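Local coordinates for regulatory protein (Bacillus megaterium, PDB 4UA1) that probably represses the mercury resistance operon while bound to its operator and, once the dimer takes up mercury(II), switches to activating transcription, at residues M108-R113 with I126-K131; H50-M55 with N63-L68; G70-D75 with R80-F85; L25-E30 with Q43-R48. All coordinates share one frame; numbering follows the deposited sequence.

In the fold
Contacts 2 and 4 lie in the DNA-binding part, and contact 3 joins it to the start of helix 78-112; their centres are about 12 to 18 Å apart, whereas contact 1 lies at the far end of that helix, its centre 40 to 51 Å from theirs. Along the chain the order is contact 4, contact 2, contact 3 and contact 1, each closing before the next opens. Helix 44-57 serves contacts 4 and 2, helix 62-74 serves contacts 2 and 3, and helix 78-112 runs from contact 3 to contact 1. In the dimer, contact 1 of one subunit packs against the other subunit's contact 2, so the metal-binding end of each chain meets its partner's DNA-binding part.

Contact 1 (M108-R113 with I126-K131); sequences MDLKER and IETLMK
The guanidinium group of Arg113 has the hydroxyl of Thr128 over one face, offset toward the rim, with OG1 about 3.2 Å above the plane. The nearest guanidinium atom is NE, 3.2 Å from Thr128 OG1, yet the angle is poor for a hydrogen bond, since the N-H groups point along the plane and the oxygen sits above it. The arginine chain bends at chi3 (93°), and the two side chains cross at about a right angle. The hydroxyl is hydrogen-bonded to Pro124 O, one turn back in helix 124-130; with chi1 at -66°, OG1 lies beside its own backbone N, and CG2 is left to face helix 78-112. Thr128 CG2 meets Leu110 CD2 at 3.8 Å. The other leucine branch, Leu110 CD1, rests 4.0 Å from Leu129 CD2, and these two side chains cross at about a right angle. Leucine suits this place because its forked end serves two neighbours at once, and in the dimer it also packs on Leu58 of the second subunit. Arg113 directly precedes the mercury ligand Cys114, and its side chain comes within about 7 Å of a bound mercury(II) ion. With methyl contacts and no hydrogen bond between the segments, the chemistry implies an apolar, non-directional seat for the short helix; a directional bond comes from the partner, where Arg54 NH1 of the second subunit hydrogen-bonds Leu129 O.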
loop_
_atom_site.group_PDB
_atom_site.type_symbol
_atom_site.label_atom_id
_atom_site.label_comp_id
_atom_site.label_asym_id
_atom_site.label_seq_id
_atom_site.Cartn_x
_atom_site.Cartn_y
_atom_site.Cartn_z
ATOM N N MET B 108 -17.145 6.270 8.645
ATOM C CA MET B 108 -18.023 6.459 9.786
ATOM C C MET B 108 -19.213 7.392 9.441
ATOM O O MET B 108 -20.385 7.070 9.690
ATOM C CB MET B 108 -17.225 7.031 10.956
ATOM C CG MET B 108 -16.143 6.098 11.540
ATOM S SD MET B 108 -16.764 4.737 12.561
ATOM C CE MET B 108 -17.720 5.618 13.802
ATOM N N ASP B 109 -18.914 8.539 8.840
ATOM C CA ASP B 109 -19.963 9.478 8.497
ATOM C C ASP B 109 -20.933 8.898 7.460
ATOM O O ASP B 109 -22.177 9.079 7.558
ATOM C CB ASP B 109 -19.343 10.771 8.008
ATOM C CG ASP B 109 -18.529 11.461 9.091
ATOM O OD1 ASP B 109 -18.944 11.357 10.286
ATOM O OD2 ASP B 109 -17.490 12.084 8.740
ATOM N N LEU B 110 -20.362 8.208 6.469
ATOM C CA LEU B 110 -21.157 7.460 5.513
ATOM C C LEU B 110 -22.147 6.479 6.173
ATOM O O LEU B 110 -23.351 6.531 5.913
ATOM C CB LEU B 110 -20.227 6.702 4.593
ATOM C CG LEU B 110 -19.660 7.604 3.523
ATOM C CD1 LEU B 110 -18.480 6.928 2.800
ATOM C CD2 LEU B 110 -20.810 7.932 2.580
ATOM N N LYS B 111 -21.630 5.622 7.053
ATOM C CA LYS B 111 -22.419 4.595 7.735
ATOM C C LYS B 111 -23.488 5.204 8.706
ATOM O O LYS B 111 -24.568 4.643 8.907
ATOM C CB LYS B 111 -21.476 3.666 8.534
ATOM C CG LYS B 111 -21.447 4.021 10.051
ATOM C CD LYS B 111 -20.678 3.050 10.907
ATOM C CE LYS B 111 -21.251 2.990 12.339
ATOM N NZ LYS B 111 -21.186 4.277 13.090
ATOM N N GLU B 112 -23.166 6.353 9.298
ATOM C CA GLU B 112 -24.084 7.060 10.171
ATOM C C GLU B 112 -25.184 7.686 9.355
ATOM O O GLU B 112 -26.184 8.149 9.904
ATOM C CB GLU B 112 -23.355 8.078 11.031
ATOM C CG GLU B 112 -22.441 7.373 12.001
ATOM C CD GLU B 112 -21.449 8.284 12.701
ATOM O OE1 GLU B 112 -21.549 9.518 12.529
ATOM O OE2 GLU B 112 -20.575 7.754 13.440
ATOM N N ARG B 113 -24.983 7.757 8.040
ATOM C CA ARG B 113 -26.098 8.228 7.211
ATOM C C ARG B 113 -27.277 7.237 7.165
ATOM O O ARG B 113 -28.376 7.641 6.798
ATOM C CB ARG B 113 -25.652 8.551 5.773
ATOM C CG ARG B 113 -24.614 9.654 5.687
ATOM C CD ARG B 113 -24.056 9.835 4.278
ATOM N NE ARG B 113 -24.871 10.865 3.672
ATOM C CZ ARG B 113 -24.457 12.099 3.409
ATOM N NH1 ARG B 113 -23.190 12.449 3.608
ATOM N NH2 ARG B 113 -25.316 12.969 2.900
ATOM N N ILE B 126 -24.554 4.177 -0.650
ATOM C CA ILE B 126 -24.433 3.972 -2.083
ATOM C C ILE B 126 -24.828 5.227 -2.844
ATOM O O ILE B 126 -24.146 5.651 -3.778
ATOM C CB ILE B 126 -25.286 2.785 -2.554
ATOM C CG1 ILE B 126 -24.797 1.493 -1.888
ATOM C CG2 ILE B 126 -25.216 2.656 -4.076
ATOM C CD1 ILE B 126 -25.691 0.290 -2.136
ATOM N N GLU B 127 -25.932 5.824 -2.429
ATOM C CA GLU B 127 -26.377 7.036 -3.064
ATOM C C GLU B 127 -25.310 8.106 -2.966
ATOM O O GLU B 127 -25.011 8.752 -3.972
ATOM C CB GLU B 127 -27.675 7.515 -2.441
ATOM C CG GLU B 127 -28.823 6.553 -2.677
ATOM C CD GLU B 127 -30.056 6.920 -1.888
ATOM O OE1 GLU B 127 -31.144 6.446 -2.263
ATOM O OE2 GLU B 127 -29.935 7.653 -0.877
ATOM N N THR B 128 -24.683 8.237 -1.793
ATOM C CA THR B 128 -23.686 9.287 -1.601
ATOM C C THR B 128 -22.478 9.068 -2.476
ATOM O O THR B 128 -22.057 9.978 -3.201
ATOM C CB THR B 128 -23.193 9.399 -0.135
ATOM O OG1 THR B 128 -24.276 9.836 0.696
ATOM C CG2 THR B 128 -22.081 10.421 -0.036
ATOM N N LEU B 129 -21.956 7.849 -2.448
ATOM C CA LEU B 129 -20.783 7.500 -3.244
ATOM C C LEU B 129 -21.065 7.475 -4.759
ATOM O O LEU B 129 -20.143 7.458 -5.562
ATOM C CB LEU B 129 -20.262 6.153 -2.793
ATOM C CG LEU B 129 -19.719 6.209 -1.371
ATOM C CD1 LEU B 129 -19.097 4.862 -1.021
ATOM C CD2 LEU B 129 -18.724 7.356 -1.209
ATOM N N MET B 130 -22.344 7.438 -5.129
ATOM C CA MET B 130 -22.742 7.421 -6.526
ATOM C C MET B 130 -22.690 8.809 -7.135
ATOM O O MET B 130 -22.399 8.952 -8.319
ATOM C CB MET B 130 -24.154 6.839 -6.696
ATOM C CG MET B 130 -24.139 5.343 -6.825
ATOM S SD MET B 130 -25.701 4.596 -7.248
ATOM C CE MET B 130 -25.070 3.051 -7.930
ATOM N N LYS B 131 -22.992 9.819 -6.317
ATOM C CA LYS B 131 -23.043 11.211 -6.763
ATOM C C LYS B 131 -21.627 11.768 -6.929
ATOM O O LYS B 131 -21.419 12.977 -7.028
ATOM C CB LYS B 131 -23.852 12.066 -5.775
#

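Contact 2 (H50-M55 with N63-L68)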
loop_
_atom_site.group_PDB
_atom_site.type_symbol
_atom_site.label_atom_id
_atom_site.label_comp_id
_atom_site.label_asym_id
_atom_site.label_seq_id
_atom_site.Cartn_x
_atom_site.Cartn_y
_atom_site.Cartn_z
ATOM N N HIS B 50 19.911 -7.828 4.216
ATOM C CA HIS B 50 19.070 -7.876 5.433
ATOM C C HIS B 50 18.563 -6.490 5.756
ATOM O O HIS B 50 17.362 -6.278 5.955
ATOM C CB HIS B 50 19.822 -8.422 6.658
ATOM C CG HIS B 50 19.815 -9.911 6.756
ATOM N ND1 HIS B 50 18.652 -10.644 6.824
ATOM C CD2 HIS B 50 20.829 -10.811 6.759
ATOM C CE1 HIS B 50 18.950 -11.931 6.881
ATOM N NE2 HIS B 50 20.263 -12.059 6.839
ATOM N N PHE B 51 19.515 -5.558 5.793
ATOM C CA PHE B 51 19.258 -4.169 6.104
ATOM C C PHE B 51 18.141 -3.623 5.183
ATOM O O PHE B 51 17.160 -3.008 5.640
ATOM C CB PHE B 51 20.555 -3.372 5.929
ATOM C CG PHE B 51 20.433 -1.911 6.271
ATOM C CD1 PHE B 51 19.644 -1.489 7.334
ATOM C CD2 PHE B 51 21.105 -0.958 5.526
ATOM C CE1 PHE B 51 19.527 -0.147 7.648
ATOM C CE2 PHE B 51 21.001 0.386 5.832
ATOM C CZ PHE B 51 20.205 0.793 6.889
ATOM N N ILE B 52 18.274 -3.894 3.888
ATOM C CA ILE B 52 17.330 -3.373 2.920
ATOM C C ILE B 52 15.951 -4.000 3.113
ATOM O O ILE B 52 14.925 -3.302 3.154
ATOM C CB ILE B 52 17.840 -3.617 1.495
ATOM C CG1 ILE B 52 19.018 -2.688 1.205
ATOM C CG2 ILE B 52 16.743 -3.383 0.492
ATOM C CD1 ILE B 52 19.820 -3.109 0.022
ATOM N N LYS B 53 15.935 -5.321 3.244
ATOM C CA LYS B 53 14.690 -6.027 3.474
ATOM C C LYS B 53 13.961 -5.426 4.694
ATOM O O LYS B 53 12.763 -5.109 4.633
ATOM C CB LYS B 53 14.963 -7.534 3.650
ATOM C CG LYS B 53 13.734 -8.390 3.960
ATOM C CD LYS B 53 12.759 -8.356 2.807
ATOM C CE LYS B 53 11.521 -9.188 3.067
ATOM N NZ LYS B 53 10.372 -8.625 2.294
ATOM N N ARG B 54 14.682 -5.226 5.791
ATOM C CA ARG B 54 14.000 -4.806 7.005
ATOM C C ARG B 54 13.562 -3.365 6.924
ATOM O O ARG B 54 12.513 -3.018 7.459
ATOM C CB ARG B 54 14.860 -5.037 8.248
ATOM C CG ARG B 54 15.026 -6.513 8.460
ATOM C CD ARG B 54 15.927 -6.871 9.591
ATOM N NE ARG B 54 16.455 -8.209 9.360
ATOM C CZ ARG B 54 17.000 -8.989 10.288
ATOM N NH1 ARG B 54 17.031 -8.616 11.570
ATOM N NH2 ARG B 54 17.460 -10.175 9.935
ATOM N N MET B 55 14.346 -2.527 6.254
ATOM C CA MET B 55 13.934 -1.148 6.055
ATOM C C MET B 55 12.631 -1.145 5.295
ATOM O O MET B 55 11.730 -0.365 5.614
ATOM C CB MET B 55 15.004 -0.327 5.321
ATOM C CG MET B 55 16.106 0.217 6.235
ATOM S SD MET B 55 17.045 1.590 5.525
ATOM C CE MET B 55 17.881 0.798 4.157
ATOM N N ASN B 63 13.034 3.765 -3.245
ATOM C CA ASN B 63 13.615 5.045 -3.571
ATOM C C ASN B 63 14.275 5.719 -2.388
ATOM O O ASN B 63 15.431 6.147 -2.470
ATOM C CB ASN B 63 12.537 5.948 -4.141
ATOM C CG ASN B 63 13.107 7.120 -4.854
ATOM O OD1 ASN B 63 12.957 8.256 -4.406
ATOM N ND2 ASN B 63 13.791 6.862 -5.963
ATOM N N GLU B 64 13.538 5.792 -1.283
ATOM C CA GLU B 64 14.074 6.293 -0.025
ATOM C C GLU B 64 15.319 5.522 0.398
ATOM O O GLU B 64 16.310 6.094 0.862
ATOM C CB GLU B 64 13.015 6.219 1.063
ATOM C CG GLU B 64 11.829 7.075 0.726
ATOM C CD GLU B 64 10.752 7.109 1.792
ATOM O OE1 GLU B 64 10.554 6.098 2.511
ATOM O OE2 GLU B 64 10.084 8.164 1.862
ATOM N N ILE B 65 15.264 4.211 0.238
ATOM C CA ILE B 65 16.378 3.367 0.623
ATOM C C ILE B 65 17.602 3.669 -0.235
ATOM O O ILE B 65 18.731 3.680 0.259
ATOM C CB ILE B 65 15.967 1.896 0.527
ATOM C CG1 ILE B 65 14.975 1.572 1.668
ATOM C CG2 ILE B 65 17.176 0.994 0.554
ATOM C CD1 ILE B 65 14.393 0.195 1.616
ATOM N N ASP B 66 17.358 3.968 -1.506
ATOM C CA ASP B 66 18.388 4.375 -2.464
ATOM C C ASP B 66 19.117 5.640 -1.992
ATOM O O ASP B 66 20.372 5.702 -1.949
ATOM C CB ASP B 66 17.738 4.628 -3.824
ATOM C CG ASP B 66 18.730 4.686 -4.960
ATOM O OD1 ASP B 66 19.892 5.074 -4.742
ATOM O OD2 ASP B 66 18.324 4.375 -6.096
ATOM N N LYS B 67 18.317 6.661 -1.680
ATOM C CA LYS B 67 18.872 7.919 -1.208
ATOM C C LYS B 67 19.678 7.695 0.072
ATOM O O LYS B 67 20.887 7.985 0.125
ATOM C CB LYS B 67 17.751 8.937 -0.982
ATOM N N LEU B 68 19.008 7.117 1.066
ATOM C CA LEU B 68 19.579 6.864 2.378
ATOM C C LEU B 68 20.921 6.178 2.248
ATOM O O LEU B 68 21.897 6.606 2.855
ATOM C CB LEU B 68 18.615 6.012 3.216
ATOM C CG LEU B 68 18.987 5.446 4.596
ATOM C CD1 LEU B 68 17.737 5.084 5.409
ATOM C CD2 LEU B 68 19.871 4.200 4.485
#
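Met55 and Ile65 interlock through several carbons: Met55 CE lies 3.7 Å from Ile65 CG2, while Met55 CB lies 3.8 Å from Ile65 CD1. The two side chains cross obliquely, with Ile65 CG2 near the tip of the methionine and CD1 near its root. Met55 is extended as far as its sulfur and then turns at chi3 (-66°), which brings CE back over one face of the Phe51 ring, offset toward the rim. Its sulfur meets the end of Leu68, the two chains reaching tip to tip with SD 3.6 Å from Leu68 CD1. Leu68 can answer in this way because its CG is trans to the backbone nitrogen (chi1 173°), and its second methyl, CD2, also approaches Phe51 CZ at 4.2 Å. Helices 44-57 and 62-74, whose short segments here meet at 136° between their directions, form the helical pair known as the second wing in MerR-family regulators. An unbranched methionine bends easily to fill the angle between them, whereas beta-branched Ile52 and Ile65 stay broad near the backbone, where the helices come closest; Ile52 CG1 and Ile65 CG2 are 4.2 Å apart. Phe60, in the turn between the helices, packs on Met55, Ile65 and Leu68, and Met82 of helix 78-112 touches Phe51, Met55 and Leu68. From the second subunit, Leu129 lies against Phe51 and Met55.

Contact 3 (G70-D75 with R80-F85); sequences GVVDRD and RDMYDF
Val71 is flanked by two residues of helix 78-112, the ring of Phe85 and the carboxylate of Asp81. It comes to the ring at its edge, CB in the ring plane and CG1 3.8 Å from Phe85 CE2, while the same CG1 lies 3.5 Å from Asp81 OD2. Next along the helix, Val72 slides past Asp81 in the opposite direction, with Val72 CG2 4.1 Å from Asp81 CB. Compact valines suit this side because the backbones are close, Val72 CA 6.1 Å from Asp81 CA; the segments run nearly antiparallel, 161° between directions. Asp75, where the chain leaves the helix, brings its OD2 to 2.8 Å from Asp81 OD2; the two side chains cross at about a right angle, their carboxylate planes 48° apart. Arg80 would offset part of this negative charge: its NH2 forms a salt bridge with Asp81 OD1 at 3.6 Å, the oxygen in plane at the guanidinium edge. Asp75 OD2 is 4.4 Å from Arg80 NH2, beyond a salt bridge. Behind this shell, Lys78 NZ donates hydrogen bonds to the carbonyls of Val72 and Asp75, tying the end of helix 62-74 to the start of helix 78-112. Met82, whose side chain is about 5 Å from a bound mercury(II) ion, carries the packing inward to Phe51 and Met55 of helix 44-57 and Leu68 of helix 62-74, and outward to Cys123 of the second subunit.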
loop_
_atom_site.group_PDB
_atom_site.type_symbol
_atom_site.label_atom_id
_atom_site.label_comp_id
_atom_site.label_asym_id
_atom_site.label_seq_id
_atom_site.Cartn_x
_atom_site.Cartn_y
_atom_site.Cartn_z
ATOM N N GLY B 70 22.927 6.106 -0.289
ATOM C CA GLY B 70 23.918 7.004 -0.861
ATOM C C GLY B 70 24.561 7.900 0.178
ATOM O O GLY B 70 25.801 8.041 0.253
ATOM N N VAL B 71 23.702 8.509 0.988
ATOM C CA VAL B 71 24.133 9.403 2.057
ATOM C C VAL B 71 24.989 8.684 3.107
ATOM O O VAL B 71 26.123 9.093 3.381
ATOM C CB VAL B 71 22.911 10.079 2.722
ATOM C CG1 VAL B 71 23.326 10.943 3.882
ATOM C CG2 VAL B 71 22.180 10.922 1.693
ATOM N N VAL B 72 24.474 7.604 3.684
ATOM C CA VAL B 72 25.229 6.924 4.729
ATOM C C VAL B 72 26.562 6.432 4.175
ATOM O O VAL B 72 27.605 6.622 4.797
ATOM C CB VAL B 72 24.468 5.714 5.334
ATOM C CG1 VAL B 72 25.317 5.049 6.413
ATOM C CG2 VAL B 72 23.117 6.142 5.900
ATOM N N ASP B 73 26.545 5.852 2.980
ATOM C CA ASP B 73 27.793 5.378 2.380
ATOM C C ASP B 73 28.804 6.501 2.164
ATOM O O ASP B 73 30.003 6.281 2.294
ATOM C CB ASP B 73 27.530 4.677 1.045
ATOM C CG ASP B 73 26.835 3.321 1.216
ATOM O OD1 ASP B 73 26.835 2.785 2.354
ATOM O OD2 ASP B 73 26.268 2.801 0.214
ATOM N N ARG B 74 28.357 7.710 1.841
ATOM C CA ARG B 74 29.379 8.720 1.575
ATOM C C ARG B 74 29.775 9.640 2.747
ATOM O O ARG B 74 30.679 10.449 2.598
ATOM C CB ARG B 74 28.928 9.554 0.379
ATOM C CG ARG B 74 28.848 8.685 -0.872
ATOM C CD ARG B 74 28.501 9.432 -2.142
ATOM N NE ARG B 74 27.758 8.539 -3.030
ATOM C CZ ARG B 74 27.050 8.936 -4.087
ATOM N NH1 ARG B 74 26.991 10.221 -4.417
ATOM N NH2 ARG B 74 26.404 8.040 -4.826
ATOM N N ASP B 75 29.213 9.449 3.937
ATOM C CA ASP B 75 29.390 10.436 5.002
ATOM C C ASP B 75 30.242 9.965 6.164
ATOM O O ASP B 75 30.382 8.768 6.403
ATOM C CB ASP B 75 28.036 10.893 5.573
ATOM C CG ASP B 75 27.387 12.035 4.765
ATOM O OD1 ASP B 75 28.030 12.566 3.831
ATOM O OD2 ASP B 75 26.237 12.416 5.081
ATOM N N ARG B 80 24.676 9.529 12.754
ATOM C CA ARG B 80 23.815 10.709 12.726
ATOM C C ARG B 80 22.840 10.667 11.529
ATOM O O ARG B 80 21.643 10.977 11.673
ATOM C CB ARG B 80 24.663 11.993 12.680
ATOM C CG ARG B 80 23.852 13.280 12.620
ATOM C CD ARG B 80 24.716 14.439 12.154
ATOM N NE ARG B 80 25.094 14.228 10.758
ATOM C CZ ARG B 80 26.055 14.894 10.122
ATOM N NH1 ARG B 80 26.752 15.827 10.767
ATOM N NH2 ARG B 80 26.325 14.615 8.840
ATOM N N ASP B 81 23.366 10.293 10.359
ATOM C CA ASP B 81 22.569 10.221 9.146
ATOM C C ASP B 81 21.411 9.289 9.354
ATOM O O ASP B 81 20.249 9.627 9.126
ATOM C CB ASP B 81 23.397 9.719 7.959
ATOM C CG ASP B 81 24.360 10.763 7.415
ATOM O OD1 ASP B 81 24.194 11.975 7.678
ATOM O OD2 ASP B 81 25.304 10.356 6.706
ATOM N N MET B 82 21.745 8.099 9.802
ATOM C CA MET B 82 20.755 7.068 9.949
ATOM C C MET B 82 19.695 7.457 10.988
ATOM O O MET B 82 18.501 7.206 10.799
ATOM C CB MET B 82 21.435 5.759 10.316
ATOM C CG MET B 82 20.517 4.598 10.100
ATOM S SD MET B 82 19.914 4.544 8.419
ATOM C CE MET B 82 18.476 3.516 8.675
ATOM N N TYR B 83 20.144 8.111 12.054
ATOM C CA TYR B 83 19.266 8.634 13.090
ATOM C C TYR B 83 18.228 9.591 12.520
ATOM O O TYR B 83 17.004 9.468 12.783
ATOM C CB TYR B 83 20.130 9.306 14.158
ATOM C CG TYR B 83 19.407 9.935 15.329
ATOM C CD1 TYR B 83 18.882 9.155 16.354
ATOM C CD2 TYR B 83 19.339 11.325 15.459
ATOM C CE1 TYR B 83 18.254 9.743 17.439
ATOM C CE2 TYR B 83 18.721 11.919 16.544
ATOM C CZ TYR B 83 18.187 11.127 17.539
ATOM O OH TYR B 83 17.580 11.720 18.634
ATOM N N ASP B 84 18.736 10.557 11.759
ATOM C CA ASP B 84 17.900 11.531 11.046
ATOM C C ASP B 84 16.871 10.904 10.111
ATOM O O ASP B 84 15.698 11.279 10.141
ATOM C CB ASP B 84 18.777 12.481 10.252
ATOM C CG ASP B 84 19.492 13.430 11.134
ATOM O OD1 ASP B 84 19.032 13.584 12.280
ATOM O OD2 ASP B 84 20.480 14.041 10.696
ATOM N N PHE B 85 17.322 9.979 9.262
ATOM C CA PHE B 85 16.416 9.313 8.338
ATOM C C PHE B 85 15.349 8.521 9.098
ATOM O O PHE B 85 14.201 8.493 8.680
ATOM C CB PHE B 85 17.167 8.393 7.378
ATOM C CG PHE B 85 17.926 9.119 6.285
ATOM C CD1 PHE B 85 17.262 9.962 5.403
ATOM C CD2 PHE B 85 19.304 8.938 6.135
ATOM C CE1 PHE B 85 17.948 10.628 4.392
ATOM C CE2 PHE B 85 20.003 9.592 5.133
ATOM C CZ PHE B 85 19.327 10.438 4.254
#

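Contact 4 (L25-E30 with Q43-R48)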
loop_
_atom_site.group_PDB
_atom_site.type_symbol
_atom_site.label_atom_id
_atom_site.label_comp_id
_atom_site.label_asym_id
_atom_site.label_seq_id
_atom_site.Cartn_x
_atom_site.Cartn_y
_atom_site.Cartn_z
ATOM N N LEU B 25 21.645 -0.838 -5.422
ATOM C CA LEU B 25 21.420 -1.097 -3.999
ATOM C C LEU B 25 22.298 -2.228 -3.475
ATOM O O LEU B 25 22.934 -2.116 -2.420
ATOM C CB LEU B 25 19.952 -1.427 -3.728
ATOM C CG LEU B 25 18.930 -0.337 -4.043
ATOM C CD1 LEU B 25 17.562 -0.914 -3.810
ATOM C CD2 LEU B 25 19.155 0.921 -3.225
ATOM N N GLY B 26 22.310 -3.327 -4.210
ATOM C CA GLY B 26 23.138 -4.459 -3.857
ATOM C C GLY B 26 24.404 -4.400 -4.670
ATOM O O GLY B 26 24.433 -3.835 -5.744
ATOM N N LEU B 27 25.438 -5.050 -4.189
ATOM C CA LEU B 27 26.704 -5.002 -4.863
ATOM C C LEU B 27 26.678 -5.930 -6.077
ATOM O O LEU B 27 25.705 -6.673 -6.271
ATOM C CB LEU B 27 27.748 -5.428 -3.869
ATOM C CG LEU B 27 29.130 -4.910 -4.077
ATOM C CD1 LEU B 27 28.974 -3.419 -3.965
ATOM C CD2 LEU B 27 29.949 -5.423 -2.940
ATOM N N ILE B 28 27.745 -5.975 -6.870
ATOM C CA ILE B 28 27.778 -6.983 -7.940
ATOM C C ILE B 28 28.528 -8.215 -7.457
ATOM O O ILE B 28 29.531 -8.105 -6.752
ATOM C CB ILE B 28 28.381 -6.422 -9.253
ATOM C CG1 ILE B 28 27.668 -6.988 -10.486
ATOM C CG2 ILE B 28 29.902 -6.466 -9.270
ATOM C CD1 ILE B 28 28.089 -6.350 -11.828
ATOM N N PRO B 29 28.048 -9.406 -7.805
ATOM C CA PRO B 29 28.861 -10.483 -7.238
ATOM C C PRO B 29 30.234 -10.651 -7.894
ATOM O O PRO B 29 30.511 -10.194 -9.011
ATOM C CB PRO B 29 28.012 -11.728 -7.486
ATOM C CG PRO B 29 27.131 -11.372 -8.661
ATOM C CD PRO B 29 27.019 -9.884 -8.741
ATOM N N GLU B 30 31.092 -11.334 -7.151
ATOM C CA GLU B 30 32.446 -11.668 -7.563
ATOM C C GLU B 30 32.543 -13.092 -8.115
ATOM O O GLU B 30 31.850 -13.987 -7.641
ATOM C CB GLU B 30 33.399 -11.478 -6.381
ATOM N N GLN B 43 29.312 -11.588 2.016
ATOM C CA GLN B 43 28.682 -11.617 3.343
ATOM C C GLN B 43 28.169 -10.257 3.768
ATOM O O GLN B 43 27.155 -10.142 4.458
ATOM C CB GLN B 43 29.660 -12.099 4.407
ATOM C CG GLN B 43 29.269 -13.368 5.154
ATOM C CD GLN B 43 28.031 -13.234 6.018
ATOM O OE1 GLN B 43 27.824 -12.219 6.678
ATOM N NE2 GLN B 43 27.242 -14.301 6.081
ATOM N N GLN B 44 28.877 -9.221 3.354
ATOM C CA GLN B 44 28.498 -7.879 3.717
ATOM C C GLN B 44 27.319 -7.494 2.850
ATOM O O GLN B 44 26.599 -6.549 3.141
ATOM C CB GLN B 44 29.668 -6.924 3.526
ATOM C CG GLN B 44 30.954 -7.490 4.029
ATOM C CD GLN B 44 32.138 -6.640 3.659
ATOM O OE1 GLN B 44 31.987 -5.484 3.247
ATOM N NE2 GLN B 44 33.333 -7.206 3.801
ATOM N N THR B 45 27.170 -8.237 1.763
ATOM C CA THR B 45 26.032 -8.126 0.874
ATOM C C THR B 45 24.844 -8.826 1.513
ATOM O O THR B 45 23.700 -8.415 1.343
ATOM C CB THR B 45 26.328 -8.765 -0.488
ATOM O OG1 THR B 45 27.465 -8.125 -1.068
ATOM C CG2 THR B 45 25.126 -8.653 -1.420
ATOM N N VAL B 46 25.126 -9.903 2.242
ATOM C CA VAL B 46 24.089 -10.601 2.977
ATOM C C VAL B 46 23.507 -9.627 3.977
ATOM O O VAL B 46 22.290 -9.479 4.083
ATOM C CB VAL B 46 24.633 -11.844 3.690
ATOM C CG1 VAL B 46 23.587 -12.425 4.646
ATOM C CG2 VAL B 46 25.079 -12.863 2.666
ATOM N N ASP B 47 24.408 -8.959 4.693
ATOM C CA ASP B 47 24.065 -7.902 5.643
ATOM C C ASP B 47 23.331 -6.716 4.991
ATOM O O ASP B 47 22.307 -6.256 5.517
ATOM C CB ASP B 47 25.338 -7.455 6.382
ATOM C CG ASP B 47 25.897 -8.568 7.300
ATOM O OD1 ASP B 47 25.117 -9.478 7.680
ATOM O OD2 ASP B 47 27.103 -8.550 7.631
ATOM N N ARG B 48 23.835 -6.224 3.856
ATOM C CA ARG B 48 23.207 -5.087 3.197
ATOM C C ARG B 48 21.802 -5.452 2.746
ATOM O O ARG B 48 20.878 -4.645 2.808
ATOM C CB ARG B 48 24.028 -4.590 2.016
ATOM C CG ARG B 48 23.399 -3.361 1.384
ATOM C CD ARG B 48 24.321 -2.654 0.428
ATOM N NE ARG B 48 25.104 -1.652 1.145
ATOM C CZ ARG B 48 25.220 -0.377 0.793
ATOM N NH1 ARG B 48 24.633 0.082 -0.304
ATOM N NH2 ARG B 48 25.959 0.432 1.530
#
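The carbonyl oxygen of Leu25 receives a weak hydrogen bond from Arg48 NH1, 3.5 Å long but almost straight at 175°. It joins two parts of the winged helix-turn-helix domain of the MerR family: the loop that follows helix 18-22, and helix 44-57, which begins the second wing. The oxygen lies in plane at the edge of the guanidinium, where an N-H can point straight at it. Arg48 gets there by setting its CG trans to the backbone nitrogen (chi1 -177°) and then bending at chi3 (-90°), so that its CD also passes beside the same carbonyl. Arginine suits the position because its planar head offers N-H groups in several directions: the stronger partner is Asp73 of helix 62-74, whose carboxylate faces both NH1 and NH2 and bonds NH2 in a salt bridge, while NH1 also bonds the loop. The Leu25 side chain turns elsewhere, packing on Leu62, Asp66 and Leu69 of that helix, as befits a buried aliphatic group. One turn before Arg48, Thr45 meets the loop at Leu27, their side chains crossing at about a right angle. The threonine touches with its hydroxyl: OG1 lies 3.9 Å from Leu27 CB and 4.1 Å from Leu27 CD2.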